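Long-range contacts in beta-1,4-mannanase (Caldicellulosiruptor saccharolyticus, PDB 1PMH), which binds mannohexaose, and probably beta-1,4-mannan chains, through a family 27 carbohydrate-binding module, probably holding the hydrolase on its polysaccharide substrate: residues S3-V7 with F77-Y82; S99-Y105 with F162-N168. The contacts are given in a common frame with arbitrary orientation. Where two conformers were deposited one is given. Residue numbers count along the deposited sequence, not the author numbering.

Interaction 1: residues S3-V7 with F77-Y82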
loop_
_atom_site.group_PDB
_atom_site.type_symbol
_atom_site.label_atom_id
_atom_site.label_comp_id
_atom_site.label_asym_id
_atom_site.label_seq_id
_atom_site.Cartn_x
_atom_site.Cartn_y
_atom_site.Cartn_z
ATOM N N SER A 3 12.769 -12.907 -17.796
ATOM C CA SER A 3 14.172 -12.398 -17.870
ATOM C C SER A 3 14.454 -11.210 -16.946
ATOM O O SER A 3 15.559 -10.636 -17.003
ATOM C CB SER A 3 14.516 -12.011 -19.314
ATOM O OG SER A 3 14.835 -13.174 -20.054
ATOM N N VAL A 4 13.453 -10.811 -16.154
ATOM C CA VAL A 4 13.661 -9.839 -15.088
ATOM C C VAL A 4 13.350 -10.393 -13.700
ATOM O O VAL A 4 12.437 -11.204 -13.513
ATOM C CB VAL A 4 12.908 -8.501 -15.290
ATOM C CG1 VAL A 4 13.149 -7.987 -16.711
ATOM C CG2 VAL A 4 11.414 -8.604 -15.055
ATOM N N ASN A 5 14.118 -9.890 -12.741
ATOM C CA ASN A 5 14.043 -10.274 -11.339
ATOM C C ASN A 5 12.927 -9.446 -10.695
ATOM O O ASN A 5 12.975 -8.224 -10.706
ATOM C CB ASN A 5 15.347 -9.894 -10.639
ATOM C CG ASN A 5 16.547 -10.654 -11.156
ATOM O OD1 ASN A 5 16.424 -11.812 -11.547
ATOM N ND2 ASN A 5 17.719 -10.018 -11.112
ATOM N N PRO A 6 11.969 -10.080 -10.040
ATOM C CA PRO A 6 10.933 -9.328 -9.321
ATOM C C PRO A 6 11.526 -8.453 -8.242
ATOM O O PRO A 6 12.513 -8.860 -7.637
ATOM C CB PRO A 6 10.027 -10.418 -8.745
ATOM C CG PRO A 6 10.370 -11.660 -9.633
ATOM C CD PRO A 6 11.791 -11.535 -9.953
ATOM N N VAL A 7 10.917 -7.301 -8.023
ATOM C CA VAL A 7 11.287 -6.455 -6.902
ATOM C C VAL A 7 10.307 -6.808 -5.788
ATOM O O VAL A 7 9.110 -6.699 -5.957
ATOM C CB VAL A 7 11.172 -4.962 -7.220
ATOM C CG1 VAL A 7 11.503 -4.144 -6.016
ATOM C CG2 VAL A 7 12.032 -4.549 -8.388
ATOM N N PHE A 77 14.135 3.618 -12.773
ATOM C CA PHE A 77 14.107 2.172 -12.762
ATOM C C PHE A 77 13.595 1.732 -14.108
ATOM O O PHE A 77 12.649 2.317 -14.644
ATOM C CB PHE A 77 13.177 1.648 -11.663
ATOM C CG PHE A 77 13.117 0.136 -11.561
ATOM C CD1 PHE A 77 14.039 -0.566 -10.818
ATOM C CD2 PHE A 77 12.078 -0.557 -12.163
ATOM C CE1 PHE A 77 13.982 -1.958 -10.744
ATOM C CE2 PHE A 77 11.962 -1.929 -12.044
ATOM C CZ PHE A 77 12.921 -2.614 -11.367
ATOM N N ASP A 78 14.216 0.710 -14.672
ATOM C CA ASP A 78 13.824 0.178 -15.966
ATOM C C ASP A 78 12.726 -0.844 -15.791
ATOM O O ASP A 78 12.973 -1.979 -15.380
ATOM C CB ASP A 78 15.051 -0.371 -16.682
ATOM C CG ASP A 78 14.770 -0.652 -18.133
ATOM O OD1 ASP A 78 13.585 -0.612 -18.529
ATOM O OD2 ASP A 78 15.704 -0.918 -18.905
ATOM N N PHE A 79 11.494 -0.421 -16.067
ATOM C CA PHE A 79 10.321 -1.282 -15.996
ATOM C C PHE A 79 10.130 -2.185 -17.214
ATOM O O PHE A 79 9.119 -2.865 -17.290
ATOM C CB PHE A 79 9.050 -0.477 -15.711
ATOM C CG PHE A 79 8.992 0.174 -14.360
ATOM C CD1 PHE A 79 8.520 -0.511 -13.263
ATOM C CD2 PHE A 79 9.395 1.493 -14.170
ATOM C CE1 PHE A 79 8.460 0.104 -12.038
ATOM C CE2 PHE A 79 9.342 2.115 -12.921
ATOM C CZ PHE A 79 8.884 1.388 -11.857
ATOM N N THR A 80 11.059 -2.170 -18.165
ATOM C CA THR A 80 11.011 -3.120 -19.263
ATOM C C THR A 80 10.828 -4.535 -18.733
ATOM O O THR A 80 11.579 -4.982 -17.865
ATOM C CB THR A 80 12.275 -3.029 -20.136
ATOM O OG1 THR A 80 12.410 -1.689 -20.648
ATOM C CG2 THR A 80 12.212 -3.942 -21.370
ATOM N N GLY A 81 9.823 -5.223 -19.250
ATOM C CA GLY A 81 9.561 -6.587 -18.824
ATOM C C GLY A 81 8.779 -6.748 -17.551
ATOM O O GLY A 81 8.413 -7.870 -17.208
ATOM N N TYR A 82 8.480 -5.652 -16.867
ATOM C CA TYR A 82 7.606 -5.721 -15.693
ATOM C C TYR A 82 6.199 -5.366 -16.141
ATOM O O TYR A 82 6.002 -4.428 -16.900
ATOM C CB TYR A 82 8.091 -4.769 -14.589
ATOM C CG TYR A 82 9.433 -5.176 -13.988
ATOM C CD1 TYR A 82 10.641 -4.772 -14.548
ATOM C CD2 TYR A 82 9.515 -5.952 -12.848
ATOM C CE1 TYR A 82 11.853 -5.131 -13.999
ATOM C CE2 TYR A 82 10.729 -6.325 -12.270
ATOM C CZ TYR A 82 11.891 -5.932 -12.859
ATOM O OH TYR A 82 13.115 -6.264 -12.320
#

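Interaction 2: residues S99-Y105 with F162-N168. Unlike the reference sequence in segment 99-105: Ala-104 (reference Pro).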
loop_
_atom_site.group_PDB
_atom_site.type_symbol
_atom_site.label_atom_id
_atom_site.label_comp_id
_atom_site.label_asym_id
_atom_site.label_seq_id
_atom_site.Cartn_x
_atom_site.Cartn_y
_atom_site.Cartn_z
ATOM N N SER A 99 -16.413 1.169 12.210
ATOM C CA SER A 99 -16.183 2.498 11.686
ATOM C C SER A 99 -17.235 2.884 10.660
ATOM O O SER A 99 -17.783 2.037 9.976
ATOM C CB SER A 99 -14.774 2.686 11.169
ATOM O OG SER A 99 -14.553 2.063 9.927
ATOM N N GLN A 100 -17.505 4.176 10.539
ATOM C CA GLN A 100 -18.398 4.692 9.539
ATOM C C GLN A 100 -17.640 4.961 8.238
ATOM O O GLN A 100 -16.430 5.147 8.225
ATOM C CB GLN A 100 -19.075 5.979 10.014
ATOM C CG GLN A 100 -19.870 5.831 11.282
ATOM C CD GLN A 100 -20.876 4.720 11.226
ATOM O OE1 GLN A 100 -21.728 4.670 10.334
ATOM N NE2 GLN A 100 -20.834 3.854 12.229
ATOM N N GLY A 101 -18.390 5.060 7.159
ATOM C CA GLY A 101 -17.817 5.405 5.873
ATOM C C GLY A 101 -16.913 4.315 5.343
ATOM O O GLY A 101 -17.169 3.147 5.527
ATOM N N GLY A 102 -15.880 4.708 4.614
ATOM C CA GLY A 102 -14.945 3.768 4.026
ATOM C C GLY A 102 -13.750 4.538 3.536
ATOM O O GLY A 102 -13.576 5.682 3.905
ATOM N N PHE A 103 -12.885 3.890 2.798
ATOM C CA PHE A 103 -11.729 4.577 2.272
ATOM C C PHE A 103 -11.450 4.142 0.848
ATOM O O PHE A 103 -11.903 3.112 0.383
ATOM C CB PHE A 103 -10.500 4.438 3.195
ATOM C CG PHE A 103 -9.817 3.094 3.193
ATOM C CD1 PHE A 103 -8.789 2.837 2.333
ATOM C CD2 PHE A 103 -10.171 2.106 4.102
ATOM C CE1 PHE A 103 -8.136 1.637 2.308
ATOM C CE2 PHE A 103 -9.509 0.901 4.097
ATOM C CZ PHE A 103 -8.503 0.675 3.179
ATOM N N ALA A 104 -10.677 4.981 0.177
ATOM C CA ALA A 104 -10.183 4.726 -1.167
ATOM C C ALA A 104 -8.675 4.552 -1.108
ATOM O O ALA A 104 -8.005 5.070 -0.216
ATOM C CB ALA A 104 -10.547 5.900 -2.065
ATOM N N TYR A 105 -8.126 3.860 -2.076
ATOM C CA TYR A 105 -6.698 3.797 -2.256
ATOM C C TYR A 105 -6.365 3.827 -3.732
ATOM O O TYR A 105 -7.168 3.478 -4.610
ATOM C CB TYR A 105 -6.036 2.619 -1.531
ATOM C CG TYR A 105 -6.343 1.308 -2.196
ATOM C CD1 TYR A 105 -5.539 0.840 -3.201
ATOM C CD2 TYR A 105 -7.444 0.544 -1.858
ATOM C CE1 TYR A 105 -5.824 -0.348 -3.877
ATOM C CE2 TYR A 105 -7.741 -0.642 -2.491
ATOM C CZ TYR A 105 -6.962 -1.058 -3.550
ATOM O OH TYR A 105 -7.204 -2.224 -4.229
ATOM N N PHE A 162 -3.953 6.795 0.255
ATOM C CA PHE A 162 -5.106 6.398 1.019
ATOM C C PHE A 162 -5.954 7.623 1.219
ATOM O O PHE A 162 -5.428 8.691 1.527
ATOM C CB PHE A 162 -4.678 5.840 2.377
ATOM C CG PHE A 162 -3.890 4.595 2.286
ATOM C CD1 PHE A 162 -2.518 4.618 2.110
ATOM C CD2 PHE A 162 -4.526 3.352 2.377
ATOM C CE1 PHE A 162 -1.811 3.431 1.974
ATOM C CE2 PHE A 162 -3.777 2.181 2.219
ATOM C CZ PHE A 162 -2.450 2.248 2.061
ATOM N N ALA A 163 -7.271 7.486 1.157
ATOM C CA ALA A 163 -8.137 8.637 1.421
ATOM C C ALA A 163 -9.387 8.187 2.129
ATOM O O ALA A 163 -10.177 7.406 1.612
ATOM C CB ALA A 163 -8.515 9.387 0.127
ATOM N N GLY A 164 -9.574 8.701 3.336
ATOM C CA GLY A 164 -10.829 8.436 4.038
ATOM C C GLY A 164 -12.003 9.086 3.303
ATOM O O GLY A 164 -11.945 10.228 2.901
ATOM N N GLN A 165 -13.077 8.343 3.168
ATOM C CA GLN A 165 -14.300 8.841 2.512
ATOM C C GLN A 165 -15.400 8.852 3.559
ATOM O O GLN A 165 -16.115 7.896 3.794
ATOM C CB GLN A 165 -14.677 7.980 1.313
ATOM C CG GLN A 165 -13.678 8.017 0.163
ATOM C CD GLN A 165 -14.087 7.182 -0.998
ATOM O OE1 GLN A 165 -13.824 5.968 -0.970
ATOM N NE2 GLN A 165 -14.733 7.747 -1.961
ATOM N N ASN A 166 -15.450 9.978 4.272
ATOM C CA ASN A 166 -16.350 10.124 5.423
ATOM C C ASN A 166 -16.125 9.013 6.428
ATOM O O ASN A 166 -17.057 8.554 7.062
ATOM C CB ASN A 166 -17.818 10.219 5.008
ATOM C CG ASN A 166 -18.024 11.256 3.933
ATOM O OD1 ASN A 166 -17.648 12.393 4.156
ATOM N ND2 ASN A 166 -18.403 10.845 2.739
ATOM N N SER A 167 -14.866 8.616 6.641
ATOM C CA SER A 167 -14.522 7.587 7.613
ATOM C C SER A 167 -14.137 8.215 8.951
ATOM O O SER A 167 -13.492 9.257 9.005
ATOM C CB SER A 167 -13.337 6.771 7.101
ATOM O OG SER A 167 -12.898 5.808 8.037
ATOM N N ASN A 168 -14.446 7.503 10.036
ATOM C CA ASN A 168 -13.912 7.801 11.360
ATOM C C ASN A 168 -12.940 6.746 11.858
ATOM O O ASN A 168 -12.626 6.697 13.065
ATOM C CB ASN A 168 -15.017 8.030 12.390
ATOM C CG ASN A 168 -15.877 6.829 12.630
ATOM O OD1 ASN A 168 -15.673 5.771 11.988
ATOM N ND2 ASN A 168 -16.818 6.863 13.479
HETATM O O HOH W 1 -14.233 3.496 7.577
HETATM O O HOH W 2 -18.370 4.397 14.120
#

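Interaction 1: residues S3-V7 with F77-Y82
Two valines and two aromatic rings form the apolar centre. Val-4 lays its CG2 methyl over one face of the Tyr-82 ring, 3.5 Å from the centroid and 13° off the normal, a well-centred CH-pi contact, and Val-7 CG2 meets Phe-77 CZ at 3.7 Å. Ile-180 of strand 172-181 also touches Val-7 and Tyr-82. Further out, Val-4 CG1 approaches Thr-80 O at 3.6 Å, within a type II turn from Phe-79 to Tyr-82 closed by Tyr-82 N to Phe-79 O (2.9 Å). Gly-81 adopts phi 82°, psi -5° there; a CB would jam against the preceding carbonyl and come close to Val-4. An Asx turn leads in, Thr-80 N donating to Asp-78 OD1 at 3.0 Å. The polar link between the segments is Tyr-82 OH donating to Asn-5 O at a short 2.5 Å, near the ring plane. Tyr-82 thus works twice, its face offering an apolar seat and its hydroxyl fixing a backbone carbonyl, which ties the N-terminal segment to the turn after strand 76-78.

Interaction 2: residues S99-Y105 with F162-N168
This is a mostly buried, antiparallel strand pairing within one sheet of the beta-sandwich, continued beyond the strand ends by side-chain and water bridges. The axes of the short segments 102-105 and 162-165 come within 4.4 Å, with 152° between their N-to-C directions. Ala-104 and Ala-163 form a hydrogen-bonded pair, with Ala-104 N to Ala-163 O and Ala-163 N to Ala-104 O both 2.9 Å. At the next such pair, Gln-165 N reaches Gly-102 O at 2.8 Å, whereas the return bond from Gly-102 N to Gln-165 O is weak at 3.3 Å. Of the non-hydrogen-bonded pairs, Phe-103/Gly-164 and Tyr-105/Phe-162, the three aromatic residues direct their side chains to the sandwich interior: Phe-103 CE1 packs at 4.0 Å from Phe-162 CD2, and Met-89 of the facing sheet touches both rings.

Past the strands, Gly-101 has phi 68° and passes so close to Asn-166 and Ser-167 that a CB would clash. Asn-168 OD1 then accepts from Gln-100 N at 2.8 Å, and one water joins Ser-99 OG, Gln-100 O and Ser-167 OG; Ser-99 OG also bonds Phe-96 O, and Ser-167 OG bonds Tyr-169 N.

The other face carries Ala-104, Ala-163 and Gln-165. Ala-104, which differs from the reference sequence, has its CB 3.5 Å from Gln-165 OE1, an oxygen that accepts from Asn-121 N. Both alanines touch Trp-60 of the glycan pocket, and Gln-165 touches a bound mannose. One face packing into the core while the other helps form a sugar site is characteristic of a jelly-roll carbohydrate-binding module.

Interactions 1 and 2 lie on opposite sides of the chain's centre, with their own centres 33 Å apart and nearest atoms about 16 Å apart, so they do not touch. They are nevertheless connected through one sheet: strand 76-78, which runs into interaction 1, pairs with strand 153-165, whose far end supplies interaction 2. Along the sequence they follow in series. Their roles differ. The side chain of Gln-165 in interaction 2 comes to about 4 Å from a bound mannose, whereas interaction 1 joins the N-terminal segment to a surface turn, with the Val-7 side chain about 14 Å from the calcium ion.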